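Local coordinates for protein 3-dehydroquinate dehydratase (Enterococcus faecalis, PDB 4PH6) that catalyses the cis-dehydration of 3-dehydroquinate to 3-dehydroshikimate through an imine intermediate, the third step of the chorismate pathway, at residues Lys10-Arg13 with Pro19-Val22; Cys45-Trp50 with Ser224-Gly229; Leu115-Leu120 with Ile171-Val176; Ser215-Gln220 with Gln243-Tyr248. All coordinates share one frame; numbering follows the deposited sequence.

Contact 1: residues Lys10-Arg13 with Pro19-Val22; sequences KNVR and PKIV
Val12 and Lys20 meet flank to flank, their side chains running past each other in opposite directions. The CG1 methyl of Val12 lies against the root of the lysine chain, 3.7 Å from Lys20 CG and only slightly farther from the next methylene, CD. Beyond that apolar touch the ammonium group reaches the backbone: Lys20 NZ donates a hydrogen bond of 2.9 Å to Arg13 O. The nitrogen stands above the carbonyl plane, with a C=O...N angle of 141°, and Lys20 CE also passes close to the same oxygen, 3.3 Å from Arg13 O.

Two bends in the lysine chain make this possible. After CG, which is anti to the carbonyl carbon, the chain folds at chi2 (-54°) and again at chi4 (-70°), curling back toward the preceding turn, where NZ finds a second carbonyl, Asn18 O. Val12 presents CG1 because that methyl is anti to its own backbone N. It also packs on Pro79, and Lys20 also touches Leu47 and Leu226 of the neighbouring strands.

Residues 12-14 form one arm of the small N-terminal hairpin with strand 7-9, and Lys20 opens strand 20-25, the first of the (beta/alpha)8 barrel. In type I dehydroquinases such a hairpin covers the N-terminal end of the barrel, opposite the catalytic mouth. The methylenes of Lys20 thus pack on Val12 while its ammonium group donates to the carbonyls of Arg13 and Asn18, an electrostatic fastening that needs no carboxylate.

Contact 2: residues Cys45-Trp50 with Ser224-Gly229; sequences CDLVEW and SALTFG
Glu49 and Phe228 mark the closest backbone approach, with their CA atoms 9.0 Å apart and no hydrogen bond joining the two segments, since strand 20-25 runs between strands 47-51 and 226-228. The side chains, which alone make the contact, meet on the inner side of a (beta/alpha)8 barrel, over strand 20-25, near the seam where the last strand comes round to the first.

Two layers follow one another along the barrel axis. Nearer the N-terminal ends of the strands, Leu47 and Leu226 cross at about a right angle and touch through one methyl each, Leu47 CD2 lying 4.0 Å from Leu226 CD2. Leu47 reaches inward with CG between the backbone N and the carbonyl carbon (chi1 57°), a crowded position.

Toward the C-terminal ends, Glu49 and Phe228 cross in the same perpendicular manner. The glutamate is extended, with CG anti to its backbone N (chi1 177°), and brings its carboxylate to the edge of the ring, the two planes 59° apart. A carboxylate at this rim faces the partly positive C-H edge of the ring, a favourable arrangement. Glu49 is predicted to bind 3-dehydroquinate, and the Phe228 ring also lies close to Lys173, the predicted Schiff-base lysine, and Arg216, predicted to bind the substrate. Glu49 OE1 is hydrogen-bonded to Thr83 OG1, while Glu49 OE2 is the oxygen nearer the ring, 3.3 Å from Phe228 CE2 and near the ring plane.

Contact 3: residues Leu115-Leu120 with Ile171-Val176; sequences LLDIEL and ICKIAV
Leu115 and Ile171, together with Asp117 and Lys173, join two parallel barrel strands that do not pair with each other, because strand 140-147 runs between them; no direct hydrogen bond links the segments, and the side chains meet on the inner face, over strand 140-147. At the apolar end of the contact Leu115 CD2 meets Ile171 CD1 at 4.0 Å, methyl to methyl.

One layer toward the C-terminal ends of the strands lies the predicted Schiff-base lysine, Lys173, corresponding to the residue that forms the imine with the substrate, and its fully extended chain (chi1 172°) carries the amine into the barrel. It crosses Asp117 at about a right angle, yet Asp117 OD2 and Lys173 NZ stay 4.2 Å apart, beyond a salt bridge. A water bridges them, donating to Asp117 OD2 at 2.8 Å and accepting from Lys173 NZ at 2.6 Å. Each group's main direct partner lies outside the segments: Asp117 OD2 is salt-bridged to Arg85, and Lys173 NZ is hydrogen-bonded to His146, the predicted proton donor/acceptor.

Asp117 packs on Cys144 of the intervening strand 140-147, Ile171 and Lys173 lean on Val204 of strand 203-207, and Ile118 faces outward onto helix 124-136.

Contact 4: residues Ser215-Gln220 with Gln243-Tyr248; sequences SRVTGQ and QVLRNY
Val217 fits its CG1 methyl against two residues one helical turn apart, Leu245 and Tyr248. From one of them comes a methyl, Leu245 CD1, which is 3.9 Å from Val217 CG1; from the other comes only the root of the side chain, Tyr248 CB, at 4.1 Å from Val217 CG1. The valine crosses Leu245 at a slant but lies side by side with Tyr248, both pointing the same way. CG1 occupies this place because it is anti to the carbonyl carbon of Val217 (chi1 -54°).

Leu245 CD1 also rests 3.9 Å from Arg216 O, so that the leucine touches backbone as well as side chain. That carbonyl already accepts a hydrogen bond from Thr227 OG1, while the Arg216 side chain, predicted to bind 3-dehydroquinate, leads away from the helix.

The Tyr248 ring is steadied within its own helix by Val244 CG1, which lies 3.4 Å above the plane of one face, toward the rim. Its outer parts serve the homodimer: the ring stacks on Tyr248 of the second subunit, and its hydroxyl is hydrogen-bonded to Thr251 of that subunit. The contact thus joins the turn before helix 219-222 to the C-terminal helix 242-251, with Leu245 reaching inward to Ile21 of strand 20-25 and Phe252 of both subunits packing on Val217.

In the fold
From the N terminus, contact 1 closes a short loop, bringing the N-terminal hairpin onto the start of the first barrel strand. Contact 2 closes a far longer one, from the second strand to the eighth, and nearly the whole barrel lies within its span. Contact 3 falls inside that span, joining the fourth and sixth strands. Contact 4 crosses contact 2, since strand 226-228 lies between its two segments, and fastens the C-terminal helix outside the barrel wall. A probable hydrogen bond from Asp46 N to Ile21 O connects contacts 1 and 2; Phe228 beside Lys173 joins contacts 2 and 3; the Asp46-Arg246 salt bridge ties contact 2 to contact 4. Together they tie barrel interior, N-terminal hairpin and dimer-facing helix to one another.

Contact 1: residues Lys10-Arg13 with Pro19-Val22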
loop_
_atom_site.group_PDB
_atom_site.type_symbol
_atom_site.label_atom_id
_atom_site.label_comp_id
_atom_site.label_asym_id
_atom_site.label_seq_id
_atom_site.Cartn_x
_atom_site.Cartn_y
_atom_site.Cartn_z
ATOM N N LYS A 10 19.516 5.095 21.099
ATOM C CA LYS A 10 18.685 5.571 22.210
ATOM C C LYS A 10 17.431 4.709 22.366
ATOM O O LYS A 10 16.308 5.212 22.397
ATOM C CB LYS A 10 18.315 7.043 22.023
ATOM C CG LYS A 10 19.521 7.957 22.166
ATOM C CD LYS A 10 19.192 9.452 22.085
ATOM C CE LYS A 10 20.463 10.252 22.343
ATOM N NZ LYS A 10 20.358 11.687 21.979
ATOM N N ASN A 11 17.669 3.400 22.435
ATOM C CA ASN A 11 16.653 2.370 22.610
ATOM C C ASN A 11 15.726 2.203 21.406
ATOM O O ASN A 11 14.874 1.321 21.408
ATOM C CB ASN A 11 15.844 2.643 23.886
ATOM C CG ASN A 11 16.622 2.299 25.150
ATOM O OD1 ASN A 11 17.798 1.911 25.088
ATOM N ND2 ASN A 11 15.978 2.460 26.305
ATOM N N VAL A 12 15.892 3.023 20.372
ATOM C CA VAL A 12 15.093 2.858 19.156
ATOM C C VAL A 12 15.728 1.801 18.240
ATOM O O VAL A 12 16.838 1.987 17.737
ATOM C CB VAL A 12 14.925 4.193 18.376
ATOM C CG1 VAL A 12 14.213 3.951 17.024
ATOM C CG2 VAL A 12 14.147 5.208 19.204
ATOM N N ARG A 13 15.004 0.702 18.017
ATOM C CA ARG A 13 15.536 -0.441 17.276
ATOM C C ARG A 13 15.195 -0.352 15.800
ATOM O O ARG A 13 14.175 -0.860 15.364
ATOM C CB ARG A 13 15.011 -1.756 17.861
ATOM C CG ARG A 13 15.161 -1.842 19.380
ATOM C CD ARG A 13 14.617 -3.144 19.976
ATOM N NE ARG A 13 15.544 -4.265 19.816
ATOM C CZ ARG A 13 16.557 -4.521 20.644
ATOM N NH1 ARG A 13 16.781 -3.730 21.690
ATOM N NH2 ARG A 13 17.352 -5.565 20.425
ATOM N N PRO A 19 8.303 -0.072 11.187
ATOM C CA PRO A 19 9.118 1.048 10.711
ATOM C C PRO A 19 9.098 2.212 11.686
ATOM O O PRO A 19 8.017 2.640 12.114
ATOM C CB PRO A 19 8.437 1.447 9.396
ATOM C CG PRO A 19 7.733 0.225 8.946
ATOM C CD PRO A 19 7.318 -0.507 10.174
ATOM N N LYS A 20 10.273 2.737 12.008
ATOM C CA LYS A 20 10.352 3.826 12.961
ATOM C C LYS A 20 10.027 5.120 12.247
ATOM O O LYS A 20 10.344 5.283 11.064
ATOM C CB LYS A 20 11.733 3.872 13.617
ATOM C CG LYS A 20 12.113 2.550 14.291
ATOM C CD LYS A 20 11.031 2.112 15.281
ATOM C CE LYS A 20 11.379 0.813 16.019
ATOM N NZ LYS A 20 11.335 -0.387 15.150
ATOM N N ILE A 21 9.373 6.029 12.959
ATOM C CA ILE A 21 8.892 7.249 12.344
ATOM C C ILE A 21 9.830 8.422 12.581
ATOM O O ILE A 21 10.260 8.677 13.712
ATOM C CB ILE A 21 7.482 7.613 12.839
ATOM C CG1 ILE A 21 6.529 6.429 12.637
ATOM C CG2 ILE A 21 6.971 8.833 12.129
ATOM C CD1 ILE A 21 5.072 6.754 12.924
ATOM N N VAL A 22 10.119 9.118 11.483
ATOM C CA VAL A 22 11.017 10.256 11.428
ATOM C C VAL A 22 10.256 11.520 11.069
ATOM O O VAL A 22 9.615 11.581 10.019
ATOM C CB VAL A 22 12.124 10.067 10.356
ATOM C CG1 VAL A 22 13.149 11.202 10.429
ATOM C CG2 VAL A 22 12.786 8.701 10.491
#

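Contact 2: residues Cys45-Trp50 with Ser224-Gly229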
loop_
_atom_site.group_PDB
_atom_site.type_symbol
_atom_site.label_atom_id
_atom_site.label_comp_id
_atom_site.label_asym_id
_atom_site.label_seq_id
_atom_site.Cartn_x
_atom_site.Cartn_y
_atom_site.Cartn_z
ATOM N N CYS A 45 6.263 10.138 17.155
ATOM C CA CYS A 45 7.357 9.770 16.262
ATOM C C CYS A 45 8.499 9.182 17.072
ATOM O O CYS A 45 8.497 9.259 18.304
ATOM C CB CYS A 45 7.850 10.979 15.466
ATOM S SG CYS A 45 8.631 12.280 16.462
ATOM N N ASP A 46 9.486 8.620 16.385
ATOM C CA ASP A 46 10.564 7.937 17.070
ATOM C C ASP A 46 11.861 8.720 16.985
ATOM O O ASP A 46 12.673 8.700 17.918
ATOM C CB ASP A 46 10.732 6.541 16.494
ATOM C CG ASP A 46 9.482 5.712 16.652
ATOM O OD1 ASP A 46 9.011 5.593 17.797
ATOM O OD2 ASP A 46 8.945 5.233 15.636
ATOM N N LEU A 47 12.065 9.408 15.871
ATOM C CA LEU A 47 13.214 10.280 15.781
ATOM C C LEU A 47 12.937 11.528 14.963
ATOM O O LEU A 47 11.853 11.697 14.420
ATOM C CB LEU A 47 14.439 9.525 15.229
ATOM C CG LEU A 47 14.525 8.782 13.899
ATOM C CD1 LEU A 47 15.990 8.429 13.623
ATOM C CD2 LEU A 47 13.670 7.522 13.918
ATOM N N VAL A 48 13.937 12.402 14.920
ATOM C CA VAL A 48 13.818 13.739 14.359
ATOM C C VAL A 48 14.942 14.000 13.370
ATOM O O VAL A 48 16.109 13.767 13.687
ATOM C CB VAL A 48 13.876 14.815 15.467
ATOM C CG1 VAL A 48 13.970 16.203 14.862
ATOM C CG2 VAL A 48 12.677 14.677 16.395
ATOM N N GLU A 49 14.602 14.478 12.177
ATOM C CA GLU A 49 15.615 14.882 11.221
ATOM C C GLU A 49 15.642 16.398 11.093
ATOM O O GLU A 49 14.670 17.014 10.658
ATOM C CB GLU A 49 15.374 14.245 9.848
ATOM C CG GLU A 49 16.370 14.705 8.793
ATOM C CD GLU A 49 15.967 14.313 7.366
ATOM O OE1 GLU A 49 16.806 13.699 6.660
ATOM O OE2 GLU A 49 14.819 14.627 6.954
ATOM N N TRP A 50 16.751 17.016 11.465
ATOM C CA TRP A 50 16.865 18.447 11.239
ATOM C C TRP A 50 17.477 18.667 9.857
ATOM O O TRP A 50 18.605 18.246 9.592
ATOM C CB TRP A 50 17.699 19.121 12.339
ATOM C CG TRP A 50 17.948 20.560 12.073
ATOM C CD1 TRP A 50 17.188 21.403 11.312
ATOM C CD2 TRP A 50 19.058 21.339 12.542
ATOM N NE1 TRP A 50 17.747 22.652 11.291
ATOM C CE2 TRP A 50 18.897 22.638 12.038
ATOM C CE3 TRP A 50 20.170 21.054 13.342
ATOM C CZ2 TRP A 50 19.808 23.654 12.303
ATOM C CZ3 TRP A 50 21.067 22.059 13.606
ATOM C CH2 TRP A 50 20.883 23.347 13.093
ATOM N N SER A 224 11.511 -1.833 4.554
ATOM C CA SER A 224 11.990 -0.465 4.706
ATOM C C SER A 224 11.896 -0.072 6.186
ATOM O O SER A 224 10.813 -0.089 6.765
ATOM C CB SER A 224 11.172 0.479 3.819
ATOM O OG SER A 224 11.622 1.817 3.922
ATOM N N ALA A 225 13.024 0.274 6.805
ATOM C CA ALA A 225 13.060 0.402 8.264
ATOM C C ALA A 225 12.737 1.801 8.819
ATOM O O ALA A 225 12.511 1.957 10.027
ATOM C CB ALA A 225 14.404 -0.050 8.772
ATOM N N LEU A 226 12.716 2.809 7.958
ATOM C CA LEU A 226 12.319 4.152 8.383
ATOM C C LEU A 226 11.302 4.764 7.420
ATOM O O LEU A 226 11.335 4.512 6.217
ATOM C CB LEU A 226 13.539 5.074 8.502
ATOM C CG LEU A 226 14.595 4.797 9.579
ATOM C CD1 LEU A 226 15.700 5.832 9.480
ATOM C CD2 LEU A 226 13.986 4.772 11.006
ATOM N N THR A 227 10.392 5.559 7.960
ATOM C CA THR A 227 9.444 6.280 7.135
ATOM C C THR A 227 9.354 7.720 7.643
ATOM O O THR A 227 9.468 7.981 8.843
ATOM C CB THR A 227 8.048 5.581 7.123
ATOM O OG1 THR A 227 7.138 6.311 6.292
ATOM C CG2 THR A 227 7.467 5.439 8.546
ATOM N N PHE A 228 9.181 8.659 6.725
ATOM C CA PHE A 228 9.247 10.073 7.067
ATOM C C PHE A 228 7.857 10.698 7.068
ATOM O O PHE A 228 7.079 10.521 6.123
ATOM C CB PHE A 228 10.181 10.802 6.092
ATOM C CG PHE A 228 11.657 10.586 6.378
ATOM C CD1 PHE A 228 12.217 9.315 6.316
ATOM C CD2 PHE A 228 12.485 11.658 6.694
ATOM C CE1 PHE A 228 13.563 9.117 6.574
ATOM C CE2 PHE A 228 13.834 11.464 6.948
ATOM C CZ PHE A 228 14.367 10.195 6.889
ATOM N N GLY A 229 7.538 11.403 8.147
ATOM C CA GLY A 229 6.231 12.007 8.308
ATOM C C GLY A 229 6.317 13.457 8.725
ATOM O O GLY A 229 7.095 13.812 9.619
#

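Contact 3: residues Leu115-Leu120 with Ile171-Val176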
loop_
_atom_site.group_PDB
_atom_site.type_symbol
_atom_site.label_atom_id
_atom_site.label_comp_id
_atom_site.label_asym_id
_atom_site.label_seq_id
_atom_site.Cartn_x
_atom_site.Cartn_y
_atom_site.Cartn_z
ATOM N N LEU A 115 22.787 10.377 14.208
ATOM C CA LEU A 115 22.924 9.824 12.872
ATOM C C LEU A 115 23.325 10.920 11.903
ATOM O O LEU A 115 22.902 12.066 12.027
ATOM C CB LEU A 115 21.627 9.160 12.402
ATOM C CG LEU A 115 21.023 8.094 13.300
ATOM C CD1 LEU A 115 19.934 8.702 14.168
ATOM C CD2 LEU A 115 20.492 6.959 12.461
ATOM N N LEU A 116 24.161 10.561 10.942
ATOM C CA LEU A 116 24.611 11.524 9.948
ATOM C C LEU A 116 24.229 11.035 8.561
ATOM O O LEU A 116 24.535 9.897 8.180
ATOM C CB LEU A 116 26.134 11.753 10.047
ATOM C CG LEU A 116 26.812 12.755 9.098
ATOM C CD1 LEU A 116 26.096 14.107 9.090
ATOM C CD2 LEU A 116 28.307 12.922 9.436
ATOM N N ASP A 117 23.543 11.904 7.826
ATOM C CA ASP A 117 23.159 11.660 6.453
ATOM C C ASP A 117 24.289 12.066 5.486
ATOM O O ASP A 117 24.740 13.212 5.484
ATOM C CB ASP A 117 21.867 12.431 6.125
ATOM C CG ASP A 117 21.416 12.251 4.678
ATOM O OD1 ASP A 117 22.110 12.769 3.781
ATOM O OD2 ASP A 117 20.347 11.643 4.439
ATOM N N ILE A 118 24.726 11.122 4.656
ATOM C CA ILE A 118 25.750 11.384 3.654
ATOM C C ILE A 118 25.312 10.811 2.304
ATOM O O ILE A 118 24.996 9.635 2.189
ATOM C CB ILE A 118 27.105 10.779 4.045
ATOM C CG1 ILE A 118 27.576 11.351 5.385
ATOM C CG2 ILE A 118 28.158 11.021 2.935
ATOM C CD1 ILE A 118 28.854 10.735 5.898
ATOM N N GLU A 119 25.278 11.654 1.286
ATOM C CA GLU A 119 24.851 11.202 -0.026
ATOM C C GLU A 119 25.887 10.278 -0.667
ATOM O O GLU A 119 27.072 10.602 -0.735
ATOM C CB GLU A 119 24.545 12.402 -0.910
ATOM C CG GLU A 119 23.383 13.199 -0.357
ATOM C CD GLU A 119 23.067 14.452 -1.135
ATOM O OE1 GLU A 119 23.771 14.764 -2.120
ATOM O OE2 GLU A 119 22.102 15.139 -0.741
ATOM N N LEU A 120 25.410 9.111 -1.097
ATOM C CA LEU A 120 26.226 8.119 -1.785
ATOM C C LEU A 120 27.142 8.744 -2.833
ATOM O O LEU A 120 28.307 8.370 -2.940
ATOM C CB LEU A 120 25.327 7.060 -2.444
ATOM C CG LEU A 120 25.946 6.067 -3.442
ATOM C CD1 LEU A 120 26.936 5.111 -2.761
ATOM C CD2 LEU A 120 24.871 5.278 -4.199
ATOM N N ILE A 171 22.951 2.552 7.672
ATOM C CA ILE A 171 21.604 2.517 7.138
ATOM C C ILE A 171 21.657 3.009 5.688
ATOM O O ILE A 171 22.280 4.032 5.396
ATOM C CB ILE A 171 20.639 3.374 7.987
ATOM C CG1 ILE A 171 20.544 2.827 9.420
ATOM C CG2 ILE A 171 19.269 3.417 7.363
ATOM C CD1 ILE A 171 19.691 3.684 10.349
ATOM N N CYS A 172 21.053 2.251 4.780
ATOM C CA CYS A 172 21.055 2.609 3.363
ATOM C C CYS A 172 19.688 3.169 2.988
ATOM O O CYS A 172 18.671 2.563 3.291
ATOM C CB CYS A 172 21.375 1.399 2.497
ATOM S SG CYS A 172 22.861 0.513 2.991
ATOM N N LYS A 173 19.675 4.319 2.322
ATOM C CA LYS A 173 18.437 5.003 2.012
ATOM C C LYS A 173 18.377 5.454 0.554
ATOM O O LYS A 173 19.360 5.946 0.003
ATOM C CB LYS A 173 18.258 6.213 2.939
ATOM C CG LYS A 173 17.088 7.116 2.594
ATOM C CD LYS A 173 17.231 8.463 3.293
ATOM C CE LYS A 173 16.140 9.426 2.861
ATOM N NZ LYS A 173 16.407 10.828 3.278
ATOM N N ILE A 174 17.216 5.294 -0.069
ATOM C CA ILE A 174 17.027 5.808 -1.414
ATOM C C ILE A 174 15.600 6.296 -1.592
ATOM O O ILE A 174 14.649 5.651 -1.169
ATOM C CB ILE A 174 17.364 4.748 -2.508
ATOM C CG1 ILE A 174 17.363 5.388 -3.894
ATOM C CG2 ILE A 174 16.403 3.562 -2.486
ATOM C CD1 ILE A 174 18.016 4.530 -4.973
ATOM N N ALA A 175 15.458 7.458 -2.212
ATOM C CA ALA A 175 14.148 7.978 -2.548
ATOM C C ALA A 175 14.104 8.204 -4.052
ATOM O O ALA A 175 15.049 8.746 -4.635
ATOM C CB ALA A 175 13.849 9.278 -1.771
ATOM N N VAL A 176 13.023 7.763 -4.683
ATOM C CA VAL A 176 12.877 7.943 -6.117
ATOM C C VAL A 176 11.527 8.559 -6.440
ATOM O O VAL A 176 10.598 8.465 -5.665
ATOM C CB VAL A 176 13.028 6.619 -6.860
ATOM C CG1 VAL A 176 14.427 6.024 -6.612
ATOM C CG2 VAL A 176 11.920 5.645 -6.445
HETATM O O HOH W 1 17.757 11.459 5.440
#

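Contact 4: residues Ser215-Gln220 with Gln243-Tyr248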
loop_
_atom_site.group_PDB
_atom_site.type_symbol
_atom_site.label_atom_id
_atom_site.label_comp_id
_atom_site.label_asym_id
_atom_site.label_seq_id
_atom_site.Cartn_x
_atom_site.Cartn_y
_atom_site.Cartn_z
ATOM N N SER A 215 4.273 3.526 -0.392
ATOM C CA SER A 215 5.617 3.087 -0.013
ATOM C C SER A 215 5.997 3.612 1.367
ATOM O O SER A 215 6.985 3.185 1.950
ATOM C CB SER A 215 6.653 3.543 -1.052
ATOM O OG SER A 215 6.864 4.947 -1.012
ATOM N N ARG A 216 5.211 4.547 1.890
ATOM C CA ARG A 216 5.539 5.146 3.173
ATOM C C ARG A 216 4.892 4.398 4.332
ATOM O O ARG A 216 5.223 4.658 5.480
ATOM C CB ARG A 216 5.120 6.612 3.205
ATOM C CG ARG A 216 5.777 7.473 2.137
ATOM C CD ARG A 216 5.548 8.944 2.415
ATOM N NE ARG A 216 6.127 9.826 1.404
ATOM C CZ ARG A 216 7.380 10.273 1.412
ATOM N NH1 ARG A 216 8.222 9.906 2.371
ATOM N NH2 ARG A 216 7.797 11.081 0.443
ATOM N N VAL A 217 3.988 3.459 4.038
ATOM C CA VAL A 217 3.320 2.718 5.099
ATOM C C VAL A 217 3.523 1.202 5.020
ATOM O O VAL A 217 3.077 0.458 5.909
ATOM C CB VAL A 217 1.807 3.023 5.106
ATOM C CG1 VAL A 217 1.577 4.537 5.174
ATOM C CG2 VAL A 217 1.120 2.409 3.879
ATOM N N THR A 218 4.209 0.756 3.969
ATOM C CA THR A 218 4.422 -0.664 3.717
ATOM C C THR A 218 5.790 -1.161 4.139
ATOM O O THR A 218 6.153 -2.285 3.805
ATOM C CB THR A 218 4.254 -1.009 2.209
ATOM O OG1 THR A 218 5.099 -0.163 1.402
ATOM C CG2 THR A 218 2.824 -0.828 1.792
ATOM N N GLY A 219 6.552 -0.324 4.848
ATOM C CA GLY A 219 7.912 -0.654 5.241
ATOM C C GLY A 219 8.048 -2.025 5.884
ATOM O O GLY A 219 8.967 -2.772 5.569
ATOM N N GLN A 220 7.139 -2.381 6.779
ATOM C CA GLN A 220 7.259 -3.676 7.443
ATOM C C GLN A 220 7.144 -4.831 6.437
ATOM O O GLN A 220 7.854 -5.826 6.531
ATOM C CB GLN A 220 6.207 -3.849 8.539
ATOM C CG GLN A 220 6.488 -5.078 9.407
ATOM C CD GLN A 220 5.376 -5.422 10.374
ATOM O OE1 GLN A 220 4.207 -5.097 10.147
ATOM N NE2 GLN A 220 5.733 -6.083 11.464
ATOM N N GLN A 243 1.011 11.414 13.020
ATOM C CA GLN A 243 -0.061 10.702 13.726
ATOM C C GLN A 243 -0.771 9.674 12.831
ATOM O O GLN A 243 -1.031 8.543 13.260
ATOM C CB GLN A 243 -1.105 11.685 14.288
ATOM C CG GLN A 243 -2.413 11.007 14.723
ATOM C CD GLN A 243 -3.525 11.994 15.092
ATOM O OE1 GLN A 243 -3.730 13.000 14.414
ATOM N NE2 GLN A 243 -4.261 11.689 16.158
ATOM N N VAL A 244 -1.109 10.080 11.609
ATOM C CA VAL A 244 -1.772 9.197 10.653
ATOM C C VAL A 244 -0.853 8.032 10.323
ATOM O O VAL A 244 -1.293 6.896 10.109
ATOM C CB VAL A 244 -2.157 9.955 9.348
ATOM C CG1 VAL A 244 -2.519 8.991 8.235
ATOM C CG2 VAL A 244 -3.289 10.942 9.598
ATOM N N LEU A 245 0.439 8.334 10.300
ATOM C CA LEU A 245 1.453 7.380 9.904
ATOM C C LEU A 245 1.529 6.200 10.873
ATOM O O LEU A 245 1.503 5.037 10.464
ATOM C CB LEU A 245 2.802 8.087 9.818
ATOM C CG LEU A 245 3.803 7.570 8.805
ATOM C CD1 LEU A 245 3.110 7.251 7.463
ATOM C CD2 LEU A 245 4.907 8.613 8.632
ATOM N N ARG A 246 1.622 6.512 12.161
ATOM C CA ARG A 246 1.628 5.482 13.189
ATOM C C ARG A 246 0.371 4.621 13.085
ATOM O O ARG A 246 0.456 3.396 13.116
ATOM C CB ARG A 246 1.733 6.099 14.581
ATOM C CG ARG A 246 1.935 5.067 15.671
ATOM C CD ARG A 246 3.379 4.602 15.737
ATOM N NE ARG A 246 4.215 5.565 16.446
ATOM C CZ ARG A 246 5.543 5.538 16.455
ATOM N NH1 ARG A 246 6.191 4.606 15.780
ATOM N NH2 ARG A 246 6.223 6.453 17.133
ATOM N N ASN A 247 -0.787 5.268 12.951
ATOM C CA ASN A 247 -2.053 4.553 12.846
ATOM C C ASN A 247 -2.055 3.645 11.624
ATOM O O ASN A 247 -2.467 2.489 11.696
ATOM C CB ASN A 247 -3.239 5.522 12.759
ATOM C CG ASN A 247 -3.676 6.058 14.112
ATOM O OD1 ASN A 247 -3.253 5.577 15.167
ATOM N ND2 ASN A 247 -4.556 7.056 14.083
ATOM N N TYR A 248 -1.582 4.173 10.501
ATOM C CA TYR A 248 -1.570 3.403 9.269
ATOM C C TYR A 248 -0.586 2.249 9.347
ATOM O O TYR A 248 -0.868 1.170 8.841
ATOM C CB TYR A 248 -1.255 4.299 8.075
ATOM C CG TYR A 248 -2.492 4.978 7.516
ATOM C CD1 TYR A 248 -2.733 5.009 6.148
ATOM C CD2 TYR A 248 -3.431 5.566 8.358
ATOM C CE1 TYR A 248 -3.861 5.619 5.633
ATOM C CE2 TYR A 248 -4.565 6.181 7.849
ATOM C CZ TYR A 248 -4.777 6.206 6.483
ATOM O OH TYR A 248 -5.900 6.813 5.960
#